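Local coordinates for protein FACT complex subunit SPT16 (Ashbya gossypii, PDB 6A8M) that probably acts, as part of the FACT histone chaperone complex, in reorganizing nucleosomes during transcription, replication and DNA repair, and is represented here by its N-terminal, peptidase-like region, at residues L56-T64 with I76-L85; R126-K137 with H159-S167. All coordinates share one frame; numbering follows the deposited sequence.

Contact 1: L56-T64 with I76-L85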
loop_
_atom_site.group_PDB
_atom_site.type_symbol
_atom_site.label_atom_id
_atom_site.label_comp_id
_atom_site.label_asym_id
_atom_site.label_seq_id
_atom_site.Cartn_x
_atom_site.Cartn_y
_atom_site.Cartn_z
ATOM N N LEU A 56 -8.749 -10.778 -3.767
ATOM C CA LEU A 56 -9.628 -11.933 -3.937
ATOM C C LEU A 56 -8.849 -13.189 -4.295
ATOM O O LEU A 56 -9.161 -14.285 -3.800
ATOM C CB LEU A 56 -10.667 -11.653 -5.030
ATOM C CG LEU A 56 -11.772 -10.632 -4.772
ATOM C CD1 LEU A 56 -12.574 -10.522 -6.055
ATOM C CD2 LEU A 56 -12.673 -11.006 -3.588
ATOM N N LEU A 57 -7.855 -13.050 -5.178
ATOM C CA LEU A 57 -7.224 -14.175 -5.851
ATOM C C LEU A 57 -5.785 -14.405 -5.440
ATOM O O LEU A 57 -5.290 -15.527 -5.604
ATOM C CB LEU A 57 -7.257 -13.966 -7.371
ATOM C CG LEU A 57 -8.658 -13.752 -7.932
ATOM C CD1 LEU A 57 -8.567 -13.206 -9.353
ATOM C CD2 LEU A 57 -9.456 -15.038 -7.875
ATOM N N GLY A 58 -5.106 -13.383 -4.913
ATOM C CA GLY A 58 -3.681 -13.458 -4.659
ATOM C C GLY A 58 -2.820 -13.096 -5.840
ATOM O O GLY A 58 -1.595 -13.017 -5.689
ATOM N N TYR A 59 -3.424 -12.834 -7.000
ATOM C CA TYR A 59 -2.714 -12.589 -8.250
ATOM C C TYR A 59 -3.561 -11.662 -9.091
ATOM O O TYR A 59 -4.788 -11.664 -8.982
ATOM C CB TYR A 59 -2.485 -13.865 -9.063
ATOM C CG TYR A 59 -1.702 -14.899 -8.326
ATOM C CD1 TYR A 59 -0.318 -14.895 -8.384
ATOM C CD2 TYR A 59 -2.331 -15.853 -7.550
ATOM C CE1 TYR A 59 0.424 -15.832 -7.710
ATOM C CE2 TYR A 59 -1.587 -16.805 -6.850
ATOM C CZ TYR A 59 -0.202 -16.779 -6.947
ATOM O OH TYR A 59 0.583 -17.697 -6.273
ATOM N N GLU A 60 -2.899 -10.881 -9.937
ATOM C CA GLU A 60 -3.608 -10.103 -10.941
ATOM C C GLU A 60 -3.947 -11.016 -12.124
ATOM O O GLU A 60 -3.095 -11.776 -12.599
ATOM C CB GLU A 60 -2.762 -8.901 -11.370
ATOM C CG GLU A 60 -3.458 -7.975 -12.336
ATOM C CD GLU A 60 -2.579 -6.857 -12.870
ATOM O OE1 GLU A 60 -1.562 -7.142 -13.545
ATOM O OE2 GLU A 60 -2.923 -5.690 -12.642
ATOM N N PHE A 61 -5.208 -10.984 -12.567
ATOM C CA PHE A 61 -5.649 -11.747 -13.732
ATOM C C PHE A 61 -5.900 -10.766 -14.863
ATOM O O PHE A 61 -6.957 -10.113 -14.896
ATOM C CB PHE A 61 -6.924 -12.555 -13.435
ATOM C CG PHE A 61 -6.687 -13.925 -12.817
ATOM C CD1 PHE A 61 -5.728 -14.119 -11.835
ATOM C CD2 PHE A 61 -7.477 -15.000 -13.187
ATOM C CE1 PHE A 61 -5.528 -15.389 -11.273
ATOM C CE2 PHE A 61 -7.297 -16.265 -12.625
ATOM C CZ PHE A 61 -6.324 -16.457 -11.666
ATOM N N PRO A 62 -4.959 -10.573 -15.780
ATOM C CA PRO A 62 -5.192 -9.619 -16.865
ATOM C C PRO A 62 -6.348 -10.056 -17.752
ATOM O O PRO A 62 -6.762 -11.220 -17.758
ATOM C CB PRO A 62 -3.868 -9.625 -17.636
ATOM C CG PRO A 62 -2.868 -10.008 -16.613
ATOM C CD PRO A 62 -3.565 -11.048 -15.773
ATOM N N THR A 63 -6.879 -9.080 -18.493
ATOM C CA THR A 63 -7.903 -9.339 -19.504
ATOM C C THR A 63 -9.078 -10.125 -18.917
ATOM O O THR A 63 -9.457 -11.187 -19.407
ATOM C CB THR A 63 -7.277 -10.078 -20.689
ATOM O OG1 THR A 63 -6.052 -9.425 -21.045
ATOM C CG2 THR A 63 -8.182 -10.046 -21.876
ATOM N N THR A 64 -9.614 -9.614 -17.811
ATOM C CA THR A 64 -10.588 -10.326 -16.998
ATOM C C THR A 64 -11.609 -9.339 -16.469
ATOM O O THR A 64 -11.244 -8.241 -16.046
ATOM C CB THR A 64 -9.906 -11.034 -15.813
ATOM O OG1 THR A 64 -9.065 -12.068 -16.319
ATOM C CG2 THR A 64 -10.925 -11.628 -14.845
ATOM N N ILE A 76 -15.446 -13.139 -16.401
ATOM C CA ILE A 76 -15.151 -13.353 -17.816
ATOM C C ILE A 76 -13.640 -13.408 -17.929
ATOM O O ILE A 76 -12.955 -12.428 -17.612
ATOM C CB ILE A 76 -15.719 -12.237 -18.706
ATOM C CG1 ILE A 76 -17.229 -12.087 -18.511
ATOM C CG2 ILE A 76 -15.339 -12.477 -20.199
ATOM C CD1 ILE A 76 -17.833 -10.919 -19.282
ATOM N N THR A 77 -13.111 -14.551 -18.346
ATOM C CA THR A 77 -11.663 -14.709 -18.393
ATOM C C THR A 77 -11.331 -15.860 -19.336
ATOM O O THR A 77 -12.209 -16.603 -19.778
ATOM C CB THR A 77 -11.080 -14.935 -16.992
ATOM O OG1 THR A 77 -9.671 -14.677 -17.015
ATOM C CG2 THR A 77 -11.338 -16.373 -16.502
ATOM N N SER A 78 -10.046 -16.002 -19.633
ATOM C CA SER A 78 -9.621 -16.938 -20.663
ATOM C C SER A 78 -9.738 -18.381 -20.179
ATOM O O SER A 78 -9.848 -18.662 -18.985
ATOM C CB SER A 78 -8.175 -16.660 -21.061
ATOM O OG SER A 78 -7.324 -16.946 -19.964
ATOM N N ALA A 79 -9.679 -19.310 -21.138
ATOM C CA ALA A 79 -9.771 -20.720 -20.787
ATOM C C ALA A 79 -8.626 -21.136 -19.869
ATOM O O ALA A 79 -8.814 -21.956 -18.961
ATOM C CB ALA A 79 -9.787 -21.571 -22.058
ATOM N N ALA A 80 -7.430 -20.586 -20.096
ATOM C CA ALA A 80 -6.278 -20.931 -19.265
ATOM C C ALA A 80 -6.442 -20.415 -17.840
ATOM O O ALA A 80 -6.113 -21.117 -16.878
ATOM C CB ALA A 80 -5.002 -20.374 -19.890
ATOM N N LYS A 81 -6.946 -19.191 -17.681
ATOM C CA LYS A 81 -7.162 -18.671 -16.336
ATOM C C LYS A 81 -8.315 -19.383 -15.652
ATOM O O LYS A 81 -8.300 -19.547 -14.424
ATOM C CB LYS A 81 -7.414 -17.164 -16.376
ATOM C CG LYS A 81 -6.168 -16.362 -16.732
ATOM C CD LYS A 81 -6.395 -14.874 -16.598
ATOM C CE LYS A 81 -5.275 -14.087 -17.263
ATOM N NZ LYS A 81 -5.458 -13.991 -18.731
ATOM N N THR A 82 -9.321 -19.793 -16.427
ATOM C CA THR A 82 -10.432 -20.558 -15.881
ATOM C C THR A 82 -9.947 -21.841 -15.217
ATOM O O THR A 82 -10.533 -22.288 -14.222
ATOM C CB THR A 82 -11.442 -20.846 -16.998
ATOM O OG1 THR A 82 -12.020 -19.608 -17.431
ATOM C CG2 THR A 82 -12.551 -21.740 -16.520
ATOM N N ARG A 83 -8.850 -22.416 -15.720
ATOM C CA ARG A 83 -8.305 -23.636 -15.130
ATOM C C ARG A 83 -7.885 -23.434 -13.675
ATOM O O ARG A 83 -8.006 -24.364 -12.866
ATOM C CB ARG A 83 -7.122 -24.138 -15.963
ATOM N N TYR A 84 -7.392 -22.240 -13.317
ATOM C CA TYR A 84 -7.016 -21.989 -11.931
ATOM C C TYR A 84 -8.228 -21.860 -11.024
ATOM O O TYR A 84 -8.097 -22.005 -9.802
ATOM C CB TYR A 84 -6.181 -20.716 -11.820
ATOM C CG TYR A 84 -4.869 -20.755 -12.561
ATOM C CD1 TYR A 84 -3.858 -21.623 -12.178
ATOM C CD2 TYR A 84 -4.632 -19.892 -13.629
ATOM C CE1 TYR A 84 -2.652 -21.652 -12.851
ATOM C CE2 TYR A 84 -3.432 -19.910 -14.308
ATOM C CZ TYR A 84 -2.444 -20.794 -13.919
ATOM O OH TYR A 84 -1.244 -20.809 -14.596
ATOM N N LEU A 85 -9.405 -21.597 -11.600
ATOM C CA LEU A 85 -10.605 -21.268 -10.843
ATOM C C LEU A 85 -11.671 -22.357 -10.826
ATOM O O LEU A 85 -12.467 -22.391 -9.887
ATOM C CB LEU A 85 -11.244 -19.987 -11.409
ATOM C CG LEU A 85 -10.358 -18.747 -11.461
ATOM C CD1 LEU A 85 -11.089 -17.597 -12.160
ATOM C CD2 LEU A 85 -9.913 -18.354 -10.049
HETATM O O HOH W 1 -7.997 -13.590 -19.692
#
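Thr64 and Thr77 bring the two backbones closest, their CA atoms 4.7 Å apart, and from there the segments diverge to 7.6 Å between the CA atoms of Phe61 and Lys81. At the near end Thr64 CA makes a bent CA-H...O contact of 3.2 Å with Ile76 O. The two threonine side chains lie side by side and point the same way; Thr77 OG1, anti to its own backbone N (chi1 -162°), donates to Thr64 OG1 at 2.8 Å. Thr64 OG1 in turn donates to Pro62 O from above the carbonyl plane, so the hydroxyls form a relay ending on a backbone oxygen. Thr63 and Thr64 both face Leu37 as a G1 beta bulge, where the chain leaving helix 48-57 enters the mixed sheet of the N-terminal lobe. Across from it, strand 72-77 passes into helix 79-95 through the N-cap Ser78, whose OG accepts from Lys81 N. The Lys81 side chain runs past Phe61 in the opposite direction, its CD 3.6 Å from Phe61 CD2, and then bends at its last torsion (chi4 81°). This bend brings NZ to Pro62 O in a weak hydrogen bond and to a water at 2.7 Å from NZ; the same water donates to Thr63 O. Deeper in, Phe61 CE2 meets Leu85 CD1 at 4.0 Å, Tyr84 CB sits at the ring edge, and Leu57 CD1 sits over one face, toward the rim. Leu57 and Leu85 cross at about a right angle through their CD2 methyls; Phe12 packs on Leu57 and Phe9 on Leu85, both from helix 9-22.

Contact 2: R126-K137 with H159-S167; sequences REAGSAVGLATK and HGLNGVDVS
Strands 131-134 and 162-165 run parallel in register, Ala131 beside Asn162 through Leu134 beside Asp165, with their short axes 4.4 Å apart at closest approach and twisted by 40°. They are the two strands of a right-handed beta-alpha-beta crossover connected by helix 143-158, and strand 162-165 is the outermost of the sheet on this side. The backbone ladder alternates between partners: Asn162 N to Ser130 O, Val132 N to Asn162 O, Val164 N to Val132 O, Leu134 N to Val164 O and Val166 N to Leu134 O. On one face Ala131 CB touches Val164 CG2 at 4.1 Å. A CB on Gly133 would point to that face and clash with Val166 CG1, which packs 3.6 Å from Gly133 CA. The other face carries Val132 and Leu134; Leu134 CD1 lies against Gly163 CA, and Trp152 of helix 143-158 covers Val132, Leu134 and Leu161. Before the strands, the extended Arg126 chain crosses the His159 imidazole in a CH-pi contact, CD over one ring face and 3.5 Å from the centroid. His159 NE2 lies over a face of the guanidinium, inclined 37° to the ring, without a hydrogen bond; Arg126 NH2 makes a salt bridge with Glu123. Replacing His159 by an alanine would strip away this ring and is likely to leave the Arg126 methylenes without their flat partner, held mainly by the salt bridge at the far end. At the C-terminal end of strand 162-165, Asp165 CG lies anti to the backbone N (chi1 -171°), which carries the carboxylate toward Thr136, in the loop after strand 131-134. OD1 accepts from Thr136 N at 3.1 Å; Thr136 OG1 is modelled so close to this oxygen that the hydroxyl bond is doubtful in detail. Asp165 OD2 closes an Asx turn, accepting from Ser167 N at 2.9 Å.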
loop_
_atom_site.group_PDB
_atom_site.type_symbol
_atom_site.label_atom_id
_atom_site.label_comp_id
_atom_site.label_asym_id
_atom_site.label_seq_id
_atom_site.Cartn_x
_atom_site.Cartn_y
_atom_site.Cartn_z
ATOM N N ARG A 126 -28.302 -4.141 -15.599
ATOM C CA ARG A 126 -29.449 -3.235 -15.602
ATOM C C ARG A 126 -30.644 -3.848 -14.883
ATOM O O ARG A 126 -31.452 -3.123 -14.293
ATOM C CB ARG A 126 -29.808 -2.843 -17.036
ATOM C CG ARG A 126 -30.357 -3.970 -17.911
ATOM C CD ARG A 126 -30.466 -3.516 -19.363
ATOM N NE ARG A 126 -31.185 -4.469 -20.213
ATOM C CZ ARG A 126 -32.450 -4.323 -20.596
ATOM N NH1 ARG A 126 -33.144 -3.257 -20.214
ATOM N NH2 ARG A 126 -33.022 -5.240 -21.370
ATOM N N GLU A 127 -30.763 -5.174 -14.906
ATOM C CA GLU A 127 -31.803 -5.837 -14.126
ATOM C C GLU A 127 -31.588 -5.608 -12.637
ATOM O O GLU A 127 -32.549 -5.407 -11.886
ATOM C CB GLU A 127 -31.820 -7.334 -14.447
ATOM C CG GLU A 127 -32.690 -8.169 -13.516
ATOM C CD GLU A 127 -34.136 -7.698 -13.496
ATOM O OE1 GLU A 127 -34.638 -7.232 -14.549
ATOM O OE2 GLU A 127 -34.770 -7.787 -12.420
ATOM N N ALA A 128 -30.327 -5.612 -12.201
ATOM C CA ALA A 128 -30.005 -5.379 -10.797
ATOM C C ALA A 128 -30.397 -3.970 -10.360
ATOM O O ALA A 128 -30.897 -3.777 -9.244
ATOM C CB ALA A 128 -28.510 -5.627 -10.561
ATOM N N GLY A 129 -30.181 -2.981 -11.213
ATOM C CA GLY A 129 -30.456 -1.606 -10.837
ATOM C C GLY A 129 -29.657 -0.625 -11.663
ATOM O O GLY A 129 -28.775 -0.990 -12.444
ATOM N N SER A 130 -29.980 0.658 -11.469
ATOM C CA SER A 130 -29.367 1.693 -12.289
ATOM C C SER A 130 -28.027 2.153 -11.730
ATOM O O SER A 130 -27.192 2.647 -12.492
ATOM C CB SER A 130 -30.313 2.890 -12.442
ATOM O OG SER A 130 -30.735 3.380 -11.183
ATOM N N ALA A 131 -27.809 2.015 -10.424
ATOM C CA ALA A 131 -26.538 2.388 -9.810
ATOM C C ALA A 131 -25.583 1.204 -9.885
ATOM O O ALA A 131 -25.871 0.130 -9.335
ATOM C CB ALA A 131 -26.734 2.823 -8.359
ATOM N N VAL A 132 -24.431 1.418 -10.524
ATOM C CA VAL A 132 -23.423 0.385 -10.736
ATOM C C VAL A 132 -22.127 0.843 -10.090
ATOM O O VAL A 132 -21.621 1.917 -10.419
ATOM C CB VAL A 132 -23.211 0.116 -12.238
ATOM C CG1 VAL A 132 -22.422 -1.161 -12.443
ATOM C CG2 VAL A 132 -24.553 0.055 -12.959
ATOM N N GLY A 133 -21.569 0.010 -9.212
ATOM C CA GLY A 133 -20.325 0.348 -8.543
ATOM C C GLY A 133 -19.147 0.061 -9.455
ATOM O O GLY A 133 -19.049 -1.021 -10.040
ATOM N N LEU A 134 -18.265 1.045 -9.603
ATOM C CA LEU A 134 -17.151 0.974 -10.532
ATOM C C LEU A 134 -15.899 1.536 -9.873
ATOM O O LEU A 134 -15.982 2.363 -8.965
ATOM C CB LEU A 134 -17.431 1.777 -11.807
ATOM C CG LEU A 134 -18.651 1.391 -12.637
ATOM C CD1 LEU A 134 -18.803 2.405 -13.742
ATOM C CD2 LEU A 134 -18.450 0.007 -13.205
ATOM N N ALA A 135 -14.737 1.072 -10.342
ATOM C CA ALA A 135 -13.457 1.705 -10.012
ATOM C C ALA A 135 -13.232 2.808 -11.044
ATOM O O ALA A 135 -12.626 2.598 -12.099
ATOM C CB ALA A 135 -12.335 0.666 -9.984
ATOM N N THR A 136 -13.760 4.001 -10.743
ATOM C CA THR A 136 -13.950 5.004 -11.791
ATOM C C THR A 136 -12.637 5.621 -12.251
ATOM O O THR A 136 -12.566 6.123 -13.380
ATOM C CB THR A 136 -14.921 6.108 -11.329
ATOM O OG1 THR A 136 -14.445 6.729 -10.126
ATOM C CG2 THR A 136 -16.305 5.524 -11.058
ATOM N N LYS A 137 -11.592 5.557 -11.432
ATOM C CA LYS A 137 -10.325 6.196 -11.771
ATOM C C LYS A 137 -9.323 5.250 -12.416
ATOM O O LYS A 137 -8.260 5.710 -12.848
ATOM C CB LYS A 137 -9.701 6.822 -10.524
ATOM C CG LYS A 137 -10.671 7.716 -9.767
ATOM C CD LYS A 137 -11.240 8.791 -10.669
ATOM C CE LYS A 137 -12.351 9.559 -9.969
ATOM N NZ LYS A 137 -11.959 9.896 -8.577
ATOM N N HIS A 159 -29.674 2.778 -21.460
ATOM C CA HIS A 159 -30.410 2.769 -20.206
ATOM C C HIS A 159 -29.911 3.922 -19.340
ATOM O O HIS A 159 -29.053 4.702 -19.755
ATOM C CB HIS A 159 -30.279 1.399 -19.548
ATOM C CG HIS A 159 -30.400 0.268 -20.525
ATOM N ND1 HIS A 159 -29.362 -0.120 -21.346
ATOM C CD2 HIS A 159 -31.448 -0.527 -20.847
ATOM C CE1 HIS A 159 -29.758 -1.119 -22.116
ATOM N NE2 HIS A 159 -31.020 -1.385 -21.834
ATOM N N GLY A 160 -30.476 4.063 -18.141
ATOM C CA GLY A 160 -30.172 5.225 -17.320
ATOM C C GLY A 160 -29.160 4.993 -16.210
ATOM O O GLY A 160 -29.322 5.512 -15.099
ATOM N N LEU A 161 -28.101 4.242 -16.505
ATOM C CA LEU A 161 -27.172 3.775 -15.478
ATOM C C LEU A 161 -26.249 4.892 -15.005
ATOM O O LEU A 161 -25.699 5.647 -15.813
ATOM C CB LEU A 161 -26.329 2.613 -16.014
ATOM C CG LEU A 161 -27.084 1.405 -16.578
ATOM C CD1 LEU A 161 -26.128 0.310 -17.025
ATOM C CD2 LEU A 161 -28.084 0.858 -15.565
ATOM N N ASN A 162 -26.074 4.992 -13.687
ATOM C CA ASN A 162 -25.108 5.911 -13.101
ATOM C C ASN A 162 -23.983 5.100 -12.475
ATOM O O ASN A 162 -24.223 4.272 -11.589
ATOM C CB ASN A 162 -25.747 6.856 -12.074
ATOM C CG ASN A 162 -26.582 6.136 -11.021
ATOM O OD1 ASN A 162 -27.640 5.580 -11.324
ATOM N ND2 ASN A 162 -26.138 6.195 -9.767
ATOM N N GLY A 163 -22.766 5.323 -12.965
ATOM C CA GLY A 163 -21.598 4.733 -12.336
ATOM C C GLY A 163 -21.302 5.389 -11.000
ATOM O O GLY A 163 -21.384 6.610 -10.841
ATOM N N VAL A 164 -20.959 4.562 -10.020
ATOM C CA VAL A 164 -20.772 5.011 -8.649
ATOM C C VAL A 164 -19.376 4.587 -8.225
ATOM O O VAL A 164 -19.075 3.394 -8.222
ATOM C CB VAL A 164 -21.833 4.416 -7.713
ATOM C CG1 VAL A 164 -21.468 4.676 -6.275
ATOM C CG2 VAL A 164 -23.233 4.985 -8.049
ATOM N N ASP A 165 -18.524 5.546 -7.869
ATOM C CA ASP A 165 -17.186 5.149 -7.448
ATOM C C ASP A 165 -17.239 4.439 -6.101
ATOM O O ASP A 165 -17.970 4.848 -5.196
ATOM C CB ASP A 165 -16.243 6.332 -7.339
ATOM C CG ASP A 165 -14.821 5.883 -7.117
ATOM O OD1 ASP A 165 -14.163 5.492 -8.110
ATOM O OD2 ASP A 165 -14.387 5.870 -5.949
ATOM N N VAL A 166 -16.454 3.369 -5.961
ATOM C CA VAL A 166 -16.546 2.577 -4.741
ATOM C C VAL A 166 -15.223 2.585 -3.972
ATOM O O VAL A 166 -14.961 1.681 -3.179
ATOM C CB VAL A 166 -17.005 1.134 -5.054
ATOM C CG1 VAL A 166 -18.396 1.131 -5.647
ATOM C CG2 VAL A 166 -16.019 0.440 -6.012
ATOM N N SER A 167 -14.398 3.627 -4.151
ATOM C CA SER A 167 -13.101 3.650 -3.467
ATOM C C SER A 167 -13.257 3.593 -1.951
ATOM O O SER A 167 -12.542 2.848 -1.277
ATOM C CB SER A 167 -12.301 4.890 -3.858
ATOM O OG SER A 167 -11.714 4.714 -5.133
HETATM O O HOH W 2 -11.881 7.545 -6.548
#

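In the fold
From the N terminus, helix 9-22 and strand 32-37 come first, followed by helix 48-57, whose exit opens contact 1. That contact closes around the hairpin of strands 64-68 and 72-77 and ties the helix exit to the start of helix 79-95. The chain then adds strand 101-106 at one edge of the six-stranded sheet and returns along helix 113-128 to contact 2, which closes over helix 143-158 at the opposite edge. The two contacts follow in series, neither nested nor crossed; the centres of contact 1 and contact 2 are about 23 Å apart, and the nearest atoms of contact 1 and contact 2 about 11 Å. Strand 32-37, between 64-68 and 131-134, joins both within the N-terminal lobe.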